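PDB 3BH0: dnab-like replicative helicase from Bacillus phage SPP1, which probably couples ATP hydrolysis to 5'-3' unwinding of duplex DNA during phage replication, this chain being its C-terminal ATPase domain. Local coordinates for residues V71-R76 and I225-L230; Y166-T171 and K214-E219; K181-M186 and L220-I225; D239-L244 and F262-D267. All coordinates share one frame; numbering follows the deposited sequence.

Contact 1 (V71-R76 and I225-L230)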
loop_
_atom_site.group_PDB
_atom_site.type_symbol
_atom_site.label_atom_id
_atom_site.label_comp_id
_atom_site.label_asym_id
_atom_site.label_seq_id
_atom_site.Cartn_x
_atom_site.Cartn_y
_atom_site.Cartn_z
ATOM N N VAL A 71 4.549 -4.583 -4.944
ATOM C CA VAL A 71 4.276 -4.962 -3.568
ATOM C C VAL A 71 2.800 -5.193 -3.299
ATOM O O VAL A 71 1.923 -4.485 -3.789
ATOM C CB VAL A 71 5.011 -4.062 -2.501
ATOM C CG1 VAL A 71 5.648 -2.869 -3.132
ATOM C CG2 VAL A 71 4.115 -3.656 -1.353
ATOM N N LEU A 72 2.566 -6.256 -2.545
ATOM C CA LEU A 72 1.252 -6.738 -2.205
ATOM C C LEU A 72 1.000 -6.566 -0.699
ATOM O O LEU A 72 1.827 -6.926 0.126
ATOM C CB LEU A 72 1.155 -8.208 -2.615
ATOM C CG LEU A 72 -0.242 -8.740 -2.864
ATOM C CD1 LEU A 72 -0.758 -8.223 -4.222
ATOM C CD2 LEU A 72 -0.220 -10.251 -2.821
ATOM N N ILE A 73 -0.136 -5.965 -0.371
ATOM C CA ILE A 73 -0.601 -5.837 1.002
ATOM C C ILE A 73 -1.880 -6.646 1.057
ATOM O O ILE A 73 -2.924 -6.217 0.565
ATOM C CB ILE A 73 -0.872 -4.361 1.423
ATOM C CG1 ILE A 73 0.412 -3.530 1.329
ATOM C CG2 ILE A 73 -1.391 -4.312 2.845
ATOM C CD1 ILE A 73 0.200 -2.047 1.454
ATOM N N ALA A 74 -1.766 -7.833 1.627
ATOM C CA ALA A 74 -2.891 -8.727 1.757
ATOM C C ALA A 74 -3.302 -8.964 3.223
ATOM O O ALA A 74 -2.475 -9.056 4.127
ATOM C CB ALA A 74 -2.606 -10.033 1.042
ATOM N N ALA A 75 -4.599 -9.029 3.460
ATOM C CA ALA A 75 -5.104 -9.259 4.814
ATOM C C ALA A 75 -6.556 -9.647 4.741
ATOM O O ALA A 75 -7.260 -9.259 3.821
ATOM C CB ALA A 75 -4.945 -8.006 5.685
ATOM N N ARG A 76 -6.982 -10.416 5.735
ATOM C CA ARG A 76 -8.384 -10.661 6.010
ATOM C C ARG A 76 -9.087 -9.341 6.377
ATOM O O ARG A 76 -8.415 -8.334 6.645
ATOM C CB ARG A 76 -8.505 -11.703 7.119
ATOM C CG ARG A 76 -8.002 -13.086 6.727
ATOM C CD ARG A 76 -8.938 -13.769 5.728
ATOM N NE ARG A 76 -10.307 -13.811 6.219
ATOM C CZ ARG A 76 -11.398 -13.710 5.460
ATOM N NH1 ARG A 76 -11.316 -13.566 4.137
ATOM N NH2 ARG A 76 -12.592 -13.729 6.041
ATOM N N ILE A 225 1.718 -0.898 -5.686
ATOM C CA ILE A 225 1.261 -1.447 -4.417
ATOM C C ILE A 225 -0.205 -1.883 -4.559
ATOM O O ILE A 225 -1.115 -1.049 -4.622
ATOM C CB ILE A 225 1.430 -0.459 -3.232
ATOM C CG1 ILE A 225 2.902 -0.056 -3.052
ATOM C CG2 ILE A 225 0.960 -1.100 -1.959
ATOM C CD1 ILE A 225 3.129 1.067 -2.064
ATOM N N ALA A 226 -0.415 -3.194 -4.632
ATOM C CA ALA A 226 -1.743 -3.742 -4.713
ATOM C C ALA A 226 -2.189 -4.360 -3.379
ATOM O O ALA A 226 -1.503 -5.213 -2.791
ATOM C CB ALA A 226 -1.843 -4.759 -5.857
ATOM N N LEU A 227 -3.341 -3.888 -2.906
ATOM C CA LEU A 227 -4.076 -4.503 -1.820
ATOM C C LEU A 227 -4.765 -5.759 -2.354
ATOM O O LEU A 227 -5.221 -5.791 -3.496
ATOM C CB LEU A 227 -5.107 -3.520 -1.236
ATOM C CG LEU A 227 -4.645 -2.589 -0.115
ATOM C CD1 LEU A 227 -3.466 -1.745 -0.556
ATOM C CD2 LEU A 227 -5.770 -1.691 0.383
ATOM N N SER A 228 -4.842 -6.780 -1.506
ATOM C CA SER A 228 -5.375 -8.066 -1.892
ATOM C C SER A 228 -6.111 -8.706 -0.732
ATOM O O SER A 228 -5.679 -8.640 0.425
ATOM C CB SER A 228 -4.252 -8.992 -2.366
ATOM O OG SER A 228 -4.724 -10.322 -2.496
ATOM N N GLN A 229 -7.224 -9.343 -1.054
ATOM C CA GLN A 229 -8.006 -10.055 -0.071
ATOM C C GLN A 229 -7.316 -11.382 0.166
ATOM O O GLN A 229 -6.335 -11.691 -0.502
ATOM C CB GLN A 229 -9.450 -10.229 -0.570
ATOM C CG GLN A 229 -9.666 -11.240 -1.713
ATOM C CD GLN A 229 -11.038 -11.053 -2.422
ATOM O OE1 GLN A 229 -11.927 -10.381 -1.911
ATOM N NE2 GLN A 229 -11.188 -11.644 -3.593
ATOM N N LEU A 230 -7.799 -12.146 1.141
ATOM C CA LEU A 230 -7.266 -13.488 1.424
ATOM C C LEU A 230 -8.406 -14.459 1.629
ATOM O O LEU A 230 -9.535 -14.044 1.924
ATOM C CB LEU A 230 -6.347 -13.497 2.657
ATOM C CG LEU A 230 -4.942 -12.950 2.432
ATOM C CD1 LEU A 230 -4.278 -12.640 3.747
ATOM C CD2 LEU A 230 -4.109 -13.914 1.634
#
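Leu-230, Ile-73 and Ile-225 give up the most surface where strands 71-74 and 225-228 run in parallel. Ile-73 and Ile-225 share one face of the sheet with Val-71 and Leu-227, and their side chains cross obliquely: CD1 of Ile-73 lies 3.6 Å from CG2 of Ile-225. Ile-73 has CG1 anti to the carbonyl carbon and chi2 near anti (169°), which carries its CD1 to that branch, while CD1 of Leu-227 packs alongside CB of Ile-73. The backbones are zipped by alternating bonds, the shortest from Ala-226 N to Val-71 O at 2.8 Å, nearly along the C=O axis; Ala-75 N to Ser-228 O, 3.2 Å, is the last. Beyond the strands Leu-230 points its side chain toward segment 71-76, laying CD1 3.6 Å from Ala-75 N and CG against the methyl of Ala-74. Its carbonyl O takes NH1 of Arg-76 at 2.9 Å, in the guanidinium plane, and NE of that arginine pairs with Glu-235. Ser-228 OG is held by Gln-191 and Gln-229 O. Ala-75 O accepts from Lys-81 NZ, consistent with a strand 70-74 that runs into a Walker A P-loop, the central-strand arrangement of a RecA-like P-loop NTPase.

Contact 2 (Y166-T171 and K214-E219)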
loop_
_atom_site.group_PDB
_atom_site.type_symbol
_atom_site.label_atom_id
_atom_site.label_comp_id
_atom_site.label_asym_id
_atom_site.label_seq_id
_atom_site.Cartn_x
_atom_site.Cartn_y
_atom_site.Cartn_z
ATOM N N TYR A 166 -6.240 0.483 -18.244
ATOM C CA TYR A 166 -6.732 1.775 -17.787
ATOM C C TYR A 166 -5.734 2.440 -16.847
ATOM O O TYR A 166 -5.481 3.633 -16.949
ATOM C CB TYR A 166 -8.104 1.607 -17.121
ATOM C CG TYR A 166 -8.647 2.870 -16.508
ATOM C CD1 TYR A 166 -9.544 3.677 -17.204
ATOM C CD2 TYR A 166 -8.256 3.270 -15.221
ATOM C CE1 TYR A 166 -10.039 4.863 -16.624
ATOM C CE2 TYR A 166 -8.734 4.434 -14.647
ATOM C CZ TYR A 166 -9.626 5.220 -15.345
ATOM O OH TYR A 166 -10.092 6.374 -14.766
ATOM N N ILE A 167 -5.165 1.663 -15.932
ATOM C CA ILE A 167 -4.250 2.208 -14.915
ATOM C C ILE A 167 -2.897 2.564 -15.515
ATOM O O ILE A 167 -2.266 3.549 -15.105
ATOM C CB ILE A 167 -4.095 1.242 -13.703
ATOM C CG1 ILE A 167 -5.448 1.088 -12.986
ATOM C CG2 ILE A 167 -2.969 1.695 -12.771
ATOM C CD1 ILE A 167 -5.455 0.130 -11.825
ATOM N N TRP A 168 -2.460 1.739 -16.469
ATOM C CA TRP A 168 -1.285 1.999 -17.304
ATOM C C TRP A 168 -1.342 3.396 -17.885
ATOM O O TRP A 168 -0.417 4.191 -17.734
ATOM C CB TRP A 168 -1.235 0.991 -18.469
ATOM C CG TRP A 168 0.120 0.874 -19.090
ATOM C CD1 TRP A 168 0.806 1.850 -19.755
ATOM C CD2 TRP A 168 0.964 -0.286 -19.094
ATOM N NE1 TRP A 168 2.023 1.375 -20.172
ATOM C CE2 TRP A 168 2.152 0.066 -19.775
ATOM C CE3 TRP A 168 0.828 -1.591 -18.594
ATOM C CZ2 TRP A 168 3.212 -0.847 -19.975
ATOM C CZ3 TRP A 168 1.875 -2.503 -18.798
ATOM C CH2 TRP A 168 3.058 -2.120 -19.484
ATOM N N SER A 169 -2.447 3.676 -18.563
ATOM C CA SER A 169 -2.701 4.981 -19.158
ATOM C C SER A 169 -2.515 6.154 -18.176
ATOM O O SER A 169 -1.840 7.137 -18.493
ATOM C CB SER A 169 -4.099 4.988 -19.764
ATOM O OG SER A 169 -4.342 6.209 -20.431
ATOM N N LYS A 170 -3.082 6.020 -16.974
ATOM C CA LYS A 170 -3.038 7.074 -15.956
ATOM C C LYS A 170 -1.666 7.261 -15.333
ATOM O O LYS A 170 -1.266 8.372 -15.014
ATOM C CB LYS A 170 -4.084 6.811 -14.872
ATOM C CG LYS A 170 -5.488 6.599 -15.421
ATOM C CD LYS A 170 -6.117 7.905 -15.943
ATOM C CE LYS A 170 -7.397 7.603 -16.678
ATOM N NZ LYS A 170 -8.227 8.821 -16.899
ATOM N N THR A 171 -0.953 6.164 -15.143
ATOM C CA THR A 171 0.400 6.211 -14.590
ATOM C C THR A 171 1.352 7.017 -15.491
ATOM O O THR A 171 2.123 7.843 -15.004
ATOM C CB THR A 171 0.944 4.787 -14.383
ATOM O OG1 THR A 171 -0.041 3.996 -13.703
ATOM C CG2 THR A 171 2.216 4.815 -13.579
ATOM N N LYS A 214 2.973 -6.231 -12.620
ATOM C CA LYS A 214 4.424 -6.290 -12.444
ATOM C C LYS A 214 5.145 -5.716 -13.684
ATOM O O LYS A 214 6.102 -4.939 -13.557
ATOM C CB LYS A 214 4.860 -7.733 -12.118
ATOM C CG LYS A 214 6.372 -7.995 -12.058
ATOM C CD LYS A 214 7.132 -6.956 -11.245
ATOM C CE LYS A 214 8.606 -7.304 -11.118
ATOM N NZ LYS A 214 9.287 -6.287 -10.257
ATOM N N LYS A 215 4.672 -6.105 -14.871
ATOM C CA LYS A 215 5.188 -5.576 -16.139
ATOM C C LYS A 215 5.076 -4.039 -16.156
ATOM O O LYS A 215 6.041 -3.348 -16.481
ATOM C CB LYS A 215 4.437 -6.194 -17.327
ATOM C CG LYS A 215 5.281 -6.259 -18.588
ATOM C CD LYS A 215 4.462 -6.474 -19.844
ATOM C CE LYS A 215 4.294 -7.952 -20.164
ATOM N NZ LYS A 215 3.641 -8.119 -21.507
ATOM N N MET A 216 3.905 -3.524 -15.772
ATOM C CA MET A 216 3.687 -2.089 -15.634
ATOM C C MET A 216 4.667 -1.426 -14.661
ATOM O O MET A 216 5.235 -0.377 -14.969
ATOM C CB MET A 216 2.251 -1.803 -15.203
ATOM C CG MET A 216 1.964 -0.313 -14.983
ATOM S SD MET A 216 0.242 0.012 -14.579
ATOM C CE MET A 216 0.206 -0.513 -12.859
ATOM N N ALA A 217 4.852 -2.029 -13.485
ATOM C CA ALA A 217 5.826 -1.549 -12.505
ATOM C C ALA A 217 7.190 -1.392 -13.171
ATOM O O ALA A 217 7.835 -0.348 -13.062
ATOM C CB ALA A 217 5.910 -2.516 -11.320
ATOM N N ARG A 218 7.604 -2.452 -13.869
ATOM C CA ARG A 218 8.886 -2.516 -14.574
ATOM C C ARG A 218 8.967 -1.563 -15.779
ATOM O O ARG A 218 9.888 -0.751 -15.862
ATOM C CB ARG A 218 9.167 -3.965 -15.011
ATOM C CG ARG A 218 9.548 -4.896 -13.867
ATOM C CD ARG A 218 11.063 -5.069 -13.732
ATOM N NE ARG A 218 11.544 -5.976 -14.770
ATOM C CZ ARG A 218 12.509 -5.706 -15.645
ATOM N NH1 ARG A 218 13.185 -4.563 -15.605
ATOM N NH2 ARG A 218 12.817 -6.624 -16.539
ATOM N N GLU A 219 7.999 -1.668 -16.691
ATOM C CA GLU A 219 8.026 -0.971 -17.991
ATOM C C GLU A 219 7.870 0.535 -17.839
ATOM O O GLU A 219 8.514 1.296 -18.555
ATOM C CB GLU A 219 6.966 -1.543 -18.951
ATOM C CG GLU A 219 7.257 -1.338 -20.434
ATOM C CD GLU A 219 6.902 -2.568 -21.304
ATOM O OE1 GLU A 219 5.727 -3.017 -21.280
ATOM O OE2 GLU A 219 7.807 -3.080 -22.024
#
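Two helices that cover one face of a P-loop NTPase sheet, 164-176 and 202-220, run nearly parallel here, their segment axes 10.9 Å apart and inclined by 17°. This is the helical layer of an alpha/beta fold, and side chains carry most of the contact, with the Trp-168 ring reaching the Met-216 backbone at CA.

The aromatic contacts centre on Trp-168. With CG anti to the backbone N (chi1 -161°), the indole reaches across to helix 202-220 and slides past Met-216 in the opposite direction. Met-216 lies over one indole face: its CA makes a CH-pi contact 4.1 Å from the centroid of the six-membered ring, and its CB is 3.7 Å from Trp-168 CZ3. The sulfur adds a Met-aromatic contact, oblique to the five-membered ring.

Apolar packing continues toward the sheet. The methionine chain is extended as far as SD and then bends at chi3 (76°), which carries CE to 3.9 Å from Ile-167 CG2, with the two side chains crossing at about a right angle. Ile-167 also touches Val-185 and Ile-187 of strand 183-188.

Among the polar groups, Thr-171 OG1 faces Met-216 SD tip to tip while donating, within its own helix, to Ile-167 O at 2.7 Å. Glu-219, toward solvent, brings OE1 to the indole edge, 3.3 Å from Trp-168 CH2.

Contact 3 (K181-M186 and L220-I225)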
loop_
_atom_site.group_PDB
_atom_site.type_symbol
_atom_site.label_atom_id
_atom_site.label_comp_id
_atom_site.label_asym_id
_atom_site.label_seq_id
_atom_site.Cartn_x
_atom_site.Cartn_y
_atom_site.Cartn_z
ATOM N N LYS A 181 9.938 12.952 -10.452
ATOM C CA LYS A 181 9.306 12.349 -9.285
ATOM C C LYS A 181 9.042 10.866 -9.473
ATOM O O LYS A 181 8.520 10.440 -10.504
ATOM C CB LYS A 181 8.000 13.070 -8.956
ATOM C CG LYS A 181 8.120 14.568 -8.767
ATOM C CD LYS A 181 8.566 14.922 -7.361
ATOM C CE LYS A 181 8.175 16.349 -7.035
ATOM N NZ LYS A 181 6.693 16.503 -6.866
ATOM N N ARG A 182 9.409 10.085 -8.467
ATOM C CA ARG A 182 9.017 8.682 -8.415
ATOM C C ARG A 182 7.530 8.556 -8.060
ATOM O O ARG A 182 7.099 9.051 -7.013
ATOM C CB ARG A 182 9.921 7.887 -7.459
ATOM C CG ARG A 182 10.833 8.736 -6.578
ATOM C CD ARG A 182 11.822 7.889 -5.785
ATOM N NE ARG A 182 11.740 8.220 -4.365
ATOM C CZ ARG A 182 12.610 7.839 -3.436
ATOM N NH1 ARG A 182 13.665 7.111 -3.757
ATOM N NH2 ARG A 182 12.418 8.194 -2.172
ATOM N N VAL A 183 6.769 7.947 -8.977
ATOM C CA VAL A 183 5.322 7.699 -8.866
ATOM C C VAL A 183 5.055 6.362 -8.166
ATOM O O VAL A 183 5.774 5.381 -8.380
ATOM C CB VAL A 183 4.649 7.683 -10.277
ATOM C CG1 VAL A 183 3.152 7.385 -10.205
ATOM C CG2 VAL A 183 4.874 8.997 -11.005
ATOM N N ILE A 184 4.019 6.321 -7.329
ATOM C CA ILE A 184 3.645 5.086 -6.640
ATOM C C ILE A 184 2.189 4.787 -6.950
ATOM O O ILE A 184 1.320 5.606 -6.679
ATOM C CB ILE A 184 3.878 5.198 -5.118
ATOM C CG1 ILE A 184 5.339 5.542 -4.832
ATOM C CG2 ILE A 184 3.456 3.893 -4.387
ATOM C CD1 ILE A 184 5.517 6.804 -4.042
ATOM N N VAL A 185 1.922 3.623 -7.529
ATOM C CA VAL A 185 0.553 3.262 -7.909
ATOM C C VAL A 185 -0.065 2.340 -6.856
ATOM O O VAL A 185 0.338 1.192 -6.725
ATOM C CB VAL A 185 0.519 2.636 -9.331
ATOM C CG1 VAL A 185 -0.906 2.380 -9.805
ATOM C CG2 VAL A 185 1.261 3.555 -10.314
ATOM N N MET A 186 -1.022 2.867 -6.092
ATOM C CA MET A 186 -1.731 2.082 -5.074
ATOM C C MET A 186 -3.067 1.620 -5.619
ATOM O O MET A 186 -3.845 2.426 -6.133
ATOM C CB MET A 186 -1.985 2.889 -3.802
ATOM C CG MET A 186 -0.761 3.269 -3.003
ATOM S SD MET A 186 -1.147 3.430 -1.236
ATOM C CE MET A 186 -0.973 1.724 -0.706
ATOM N N LEU A 220 7.028 0.965 -16.902
ATOM C CA LEU A 220 6.881 2.401 -16.611
ATOM C C LEU A 220 7.818 2.897 -15.512
ATOM O O LEU A 220 7.932 4.096 -15.290
ATOM C CB LEU A 220 5.422 2.773 -16.297
ATOM C CG LEU A 220 4.362 2.349 -17.317
ATOM C CD1 LEU A 220 2.971 2.828 -16.870
ATOM C CD2 LEU A 220 4.723 2.862 -18.731
ATOM N N ASP A 221 8.494 1.977 -14.831
ATOM C CA ASP A 221 9.473 2.341 -13.798
ATOM C C ASP A 221 8.796 2.970 -12.565
ATOM O O ASP A 221 9.231 4.007 -12.045
ATOM C CB ASP A 221 10.578 3.262 -14.384
ATOM C CG ASP A 221 11.871 3.236 -13.573
ATOM O OD1 ASP A 221 12.179 2.208 -12.917
ATOM O OD2 ASP A 221 12.587 4.263 -13.602
ATOM N N VAL A 222 7.741 2.315 -12.085
ATOM C CA VAL A 222 7.017 2.777 -10.893
ATOM C C VAL A 222 6.936 1.709 -9.800
ATOM O O VAL A 222 7.128 0.522 -10.067
ATOM C CB VAL A 222 5.576 3.282 -11.237
ATOM C CG1 VAL A 222 5.643 4.558 -12.101
ATOM C CG2 VAL A 222 4.718 2.180 -11.906
ATOM N N VAL A 223 6.663 2.143 -8.569
ATOM C CA VAL A 223 6.250 1.220 -7.512
ATOM C C VAL A 223 4.755 0.931 -7.659
ATOM O O VAL A 223 3.950 1.850 -7.697
ATOM C CB VAL A 223 6.534 1.769 -6.098
ATOM C CG1 VAL A 223 6.200 0.698 -5.031
ATOM C CG2 VAL A 223 7.996 2.214 -5.979
ATOM N N VAL A 224 4.395 -0.339 -7.780
ATOM C CA VAL A 224 2.991 -0.742 -7.730
ATOM C C VAL A 224 2.733 -1.403 -6.387
ATOM O O VAL A 224 3.477 -2.293 -5.984
ATOM C CB VAL A 224 2.616 -1.674 -8.887
ATOM C CG1 VAL A 224 1.159 -2.102 -8.792
ATOM C CG2 VAL A 224 2.877 -0.959 -10.218
ATOM N N ILE A 225 1.718 -0.898 -5.686
ATOM C CA ILE A 225 1.261 -1.447 -4.417
ATOM C C ILE A 225 -0.205 -1.883 -4.559
ATOM O O ILE A 225 -1.115 -1.049 -4.622
ATOM C CB ILE A 225 1.430 -0.459 -3.232
ATOM C CG1 ILE A 225 2.902 -0.056 -3.052
ATOM C CG2 ILE A 225 0.960 -1.100 -1.959
ATOM C CD1 ILE A 225 3.129 1.067 -2.064
#
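Three backbone bonds join 183-186 to 220-225, and they straighten along the strands. Val-223 N reaches Val-183 O only weakly, at 3.4 Å. Val-185 N then meets Val-223 O at 2.7 Å, nearly along the C=O axis, and Ile-225 N meets Val-185 O in the carbonyl plane with an almost linear N-H...O angle of 176°. Val-185 is thus gripped through both its N and its O.

On the face shared by Ile-184, Val-223, Met-186 and Ile-225, the side chains lie side by side and point the same way. CG2 of Ile-184 is 3.7 Å from CD1 of Ile-225, while Met-186, bent at chi3 (86°), folds its methyl back so that CE lies 3.6 Å from Ile-225 CG2. The two strands belong to a beta-alpha-beta crossover, with helix 202-220 as the connection, and both are inner strands of the parallel part of the sheet. Met-92 of helix 81-93 covers Ile-184 and Ile-225.

Val-185 points to the other face, where its side chain crosses that of Val-222 obliquely, CG2 of Val-185 to CG2 of Val-222 at 4.0 Å. At the entry to the strands CG1 of Val-222 packs on CB of Val-183. The helix ends in a Schellman motif: Asp-221, with positive phi, is the C-prime residue, its N bonded to Arg-218 O, and Val-222 N returns to Ala-217 O. That turn places Val-222 with its CB 3.6 Å from Val-183 O.

Contact 4 (D239-L244 and F262-D267)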
loop_
_atom_site.group_PDB
_atom_site.type_symbol
_atom_site.label_atom_id
_atom_site.label_comp_id
_atom_site.label_asym_id
_atom_site.label_seq_id
_atom_site.Cartn_x
_atom_site.Cartn_y
_atom_site.Cartn_z
ATOM N N ASP A 239 -4.050 -21.123 14.379
ATOM C CA ASP A 239 -3.255 -19.915 14.174
ATOM C C ASP A 239 -3.699 -19.214 12.884
ATOM O O ASP A 239 -3.476 -19.714 11.772
ATOM C CB ASP A 239 -1.766 -20.267 14.118
ATOM C CG ASP A 239 -0.881 -19.051 13.919
ATOM O OD1 ASP A 239 -1.403 -17.963 13.608
ATOM O OD2 ASP A 239 0.355 -19.175 14.075
ATOM N N LYS A 240 -4.316 -18.048 13.040
ATOM C CA LYS A 240 -4.907 -17.347 11.908
ATOM C C LYS A 240 -3.988 -16.282 11.320
ATOM O O LYS A 240 -4.445 -15.340 10.672
ATOM C CB LYS A 240 -6.271 -16.758 12.298
ATOM C CG LYS A 240 -7.305 -17.822 12.644
ATOM C CD LYS A 240 -8.555 -17.220 13.233
ATOM C CE LYS A 240 -9.368 -18.260 13.990
ATOM N NZ LYS A 240 -8.534 -18.961 15.030
ATOM N N ARG A 241 -2.691 -16.422 11.557
ATOM C CA ARG A 241 -1.724 -15.622 10.815
ATOM C C ARG A 241 -1.698 -16.082 9.345
ATOM O O ARG A 241 -1.665 -17.291 9.066
ATOM C CB ARG A 241 -0.344 -15.668 11.468
ATOM C CG ARG A 241 -0.036 -14.397 12.198
ATOM C CD ARG A 241 0.985 -14.567 13.290
ATOM N NE ARG A 241 0.314 -14.946 14.528
ATOM C CZ ARG A 241 0.709 -14.609 15.751
ATOM N NH1 ARG A 241 1.791 -13.853 15.934
ATOM N NH2 ARG A 241 0.003 -15.028 16.793
ATOM N N PRO A 242 -1.779 -15.123 8.400
ATOM C CA PRO A 242 -1.840 -15.506 6.983
ATOM C C PRO A 242 -0.554 -16.154 6.536
ATOM O O PRO A 242 0.510 -15.815 7.047
ATOM C CB PRO A 242 -2.029 -14.168 6.259
ATOM C CG PRO A 242 -2.495 -13.221 7.312
ATOM C CD PRO A 242 -1.839 -13.663 8.574
ATOM N N MET A 243 -0.656 -17.097 5.607
ATOM C CA MET A 243 0.530 -17.649 4.946
ATOM C C MET A 243 0.414 -17.534 3.441
ATOM O O MET A 243 -0.646 -17.188 2.928
ATOM C CB MET A 243 0.788 -19.094 5.356
ATOM C CG MET A 243 -0.347 -20.030 5.113
ATOM S SD MET A 243 -0.106 -21.528 6.065
ATOM C CE MET A 243 0.386 -20.869 7.661
ATOM N N LEU A 244 1.509 -17.822 2.744
ATOM C CA LEU A 244 1.575 -17.637 1.292
ATOM C C LEU A 244 0.566 -18.493 0.545
ATOM O O LEU A 244 0.022 -18.060 -0.470
ATOM C CB LEU A 244 2.994 -17.855 0.757
ATOM C CG LEU A 244 4.042 -16.810 1.146
ATOM C CD1 LEU A 244 5.426 -17.331 0.772
ATOM C CD2 LEU A 244 3.792 -15.462 0.502
ATOM N N PHE A 262 1.635 -9.169 4.773
ATOM C CA PHE A 262 0.389 -9.544 5.418
ATOM C C PHE A 262 0.182 -8.693 6.666
ATOM O O PHE A 262 1.144 -8.306 7.331
ATOM C CB PHE A 262 0.410 -11.015 5.835
ATOM C CG PHE A 262 0.430 -11.993 4.689
ATOM C CD1 PHE A 262 -0.399 -11.832 3.593
ATOM C CD2 PHE A 262 1.244 -13.115 4.747
ATOM C CE1 PHE A 262 -0.390 -12.766 2.545
ATOM C CE2 PHE A 262 1.253 -14.063 3.716
ATOM C CZ PHE A 262 0.438 -13.883 2.613
ATOM N N LEU A 263 -1.078 -8.397 6.959
ATOM C CA LEU A 263 -1.465 -7.755 8.205
ATOM C C LEU A 263 -2.257 -8.734 9.059
ATOM O O LEU A 263 -3.111 -9.467 8.569
ATOM C CB LEU A 263 -2.292 -6.496 7.946
ATOM C CG LEU A 263 -1.649 -5.131 7.646
ATOM C CD1 LEU A 263 -0.187 -5.163 7.215
ATOM C CD2 LEU A 263 -2.460 -4.456 6.584
ATOM N N TYR A 264 -1.955 -8.745 10.346
ATOM C CA TYR A 264 -2.656 -9.567 11.302
ATOM C C TYR A 264 -2.819 -8.753 12.559
ATOM O O TYR A 264 -1.854 -8.181 13.064
ATOM C CB TYR A 264 -1.847 -10.827 11.574
ATOM C CG TYR A 264 -2.412 -11.736 12.630
ATOM C CD1 TYR A 264 -3.478 -12.583 12.346
ATOM C CD2 TYR A 264 -1.862 -11.771 13.906
ATOM C CE1 TYR A 264 -3.988 -13.433 13.312
ATOM C CE2 TYR A 264 -2.363 -12.609 14.880
ATOM C CZ TYR A 264 -3.424 -13.437 14.583
ATOM O OH TYR A 264 -3.925 -14.278 15.546
ATOM N N ARG A 265 -4.051 -8.690 13.047
ATOM C CA ARG A 265 -4.367 -7.960 14.267
ATOM C C ARG A 265 -4.900 -8.974 15.288
ATOM O O ARG A 265 -6.061 -9.367 15.228
ATOM C CB ARG A 265 -5.383 -6.876 13.930
ATOM C CG ARG A 265 -5.627 -5.861 15.013
ATOM C CD ARG A 265 -6.664 -4.855 14.553
ATOM N NE ARG A 265 -7.685 -4.689 15.580
ATOM C CZ ARG A 265 -8.963 -5.040 15.454
ATOM N NH1 ARG A 265 -9.418 -5.556 14.319
ATOM N NH2 ARG A 265 -9.792 -4.860 16.472
ATOM N N ASP A 266 -4.034 -9.425 16.196
ATOM C CA ASP A 266 -4.347 -10.563 17.085
ATOM C C ASP A 266 -5.634 -10.395 17.895
ATOM O O ASP A 266 -6.345 -11.378 18.139
ATOM C CB ASP A 266 -3.165 -10.907 18.021
ATOM C CG ASP A 266 -3.336 -12.264 18.729
ATOM O OD1 ASP A 266 -2.594 -13.223 18.430
ATOM O OD2 ASP A 266 -4.215 -12.399 19.591
ATOM N N ASP A 267 -5.931 -9.159 18.301
ATOM C CA ASP A 267 -7.062 -8.907 19.202
ATOM C C ASP A 267 -8.428 -8.904 18.509
ATOM O O ASP A 267 -9.465 -8.836 19.179
ATOM C CB ASP A 267 -6.837 -7.658 20.102
ATOM C CG ASP A 267 -6.772 -6.349 19.318
ATOM O OD1 ASP A 267 -7.046 -6.352 18.099
ATOM O OD2 ASP A 267 -6.451 -5.309 19.929
#
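Pro-242 is the bump that organises this contact, wedged between two aromatic side chains that rise from strand 262-265 toward the loop 239-244. The chain directions of the two segments are nearly antiparallel, and side-chain packing, with some loop backbone atoms set against the rings, holds them together. CB of Pro-242 rests over one face of Phe-262, 3.8 Å from the ring centroid in a CH-pi contact offset toward the rim, and its CG fits against Phe-262 CB. At the far corner of the pyrrolidine, CD of Pro-242 leans on CB of Tyr-264 at 4.1 Å. Past the proline the loop follows the outline of the phenylalanine: Met-243 O comes to 3.5 Å from Phe-262 CZ, and Leu-244 N sits at the ring edge.

Arg-241 lies across Tyr-264, with CG above one face, 3.7 Å from the ring centroid, and the chain then bends at chi3 (-88°) so that the guanidinium settles over the CE2 rim, its plane 21° from that of the ring. Lys-240 O approaches CE1 of Tyr-264 at 3.3 Å. The guanidinium bridges two acids: NE pairs with Asp-239 OD1, and Arg-241 NH2 with Asp-266 OD1 at 3.6 Å, well out of plane, so charge rather than a directed N-H does the work. Asp-239 OD1 also accepts from Arg-241 N, closing an Asx turn. Phe-262 in turn touches Ala-74 of strand 70-74 and Ala-284 of strand 278-286. The arrangement is that of a long loop folded back over the sheet of a RecA-like ATPase domain.

Contacts 1 and 3 form the buried centre, both built on strand 223-228 and sharing Ile-225: one pairs it with strand 70-74, the other with strand 183-188, by regular parallel backbone bonds and aliphatic side chains. Contacts 2 and 4 are partly buried and rely on side chains, aromatic faces meeting aliphatic groups. They lie on opposite sides of the chain's centre, about 30 Å apart between centres. Contact 2 adjoins contact 3, where Thr-171 packs on Val-185; contact 4 adjoins contact 1, where Leu-230 meets Pro-242 and Ala-74 O probably bonds to Leu-263 N. Among the four, salt bridges across the segments occur in contact 4 alone.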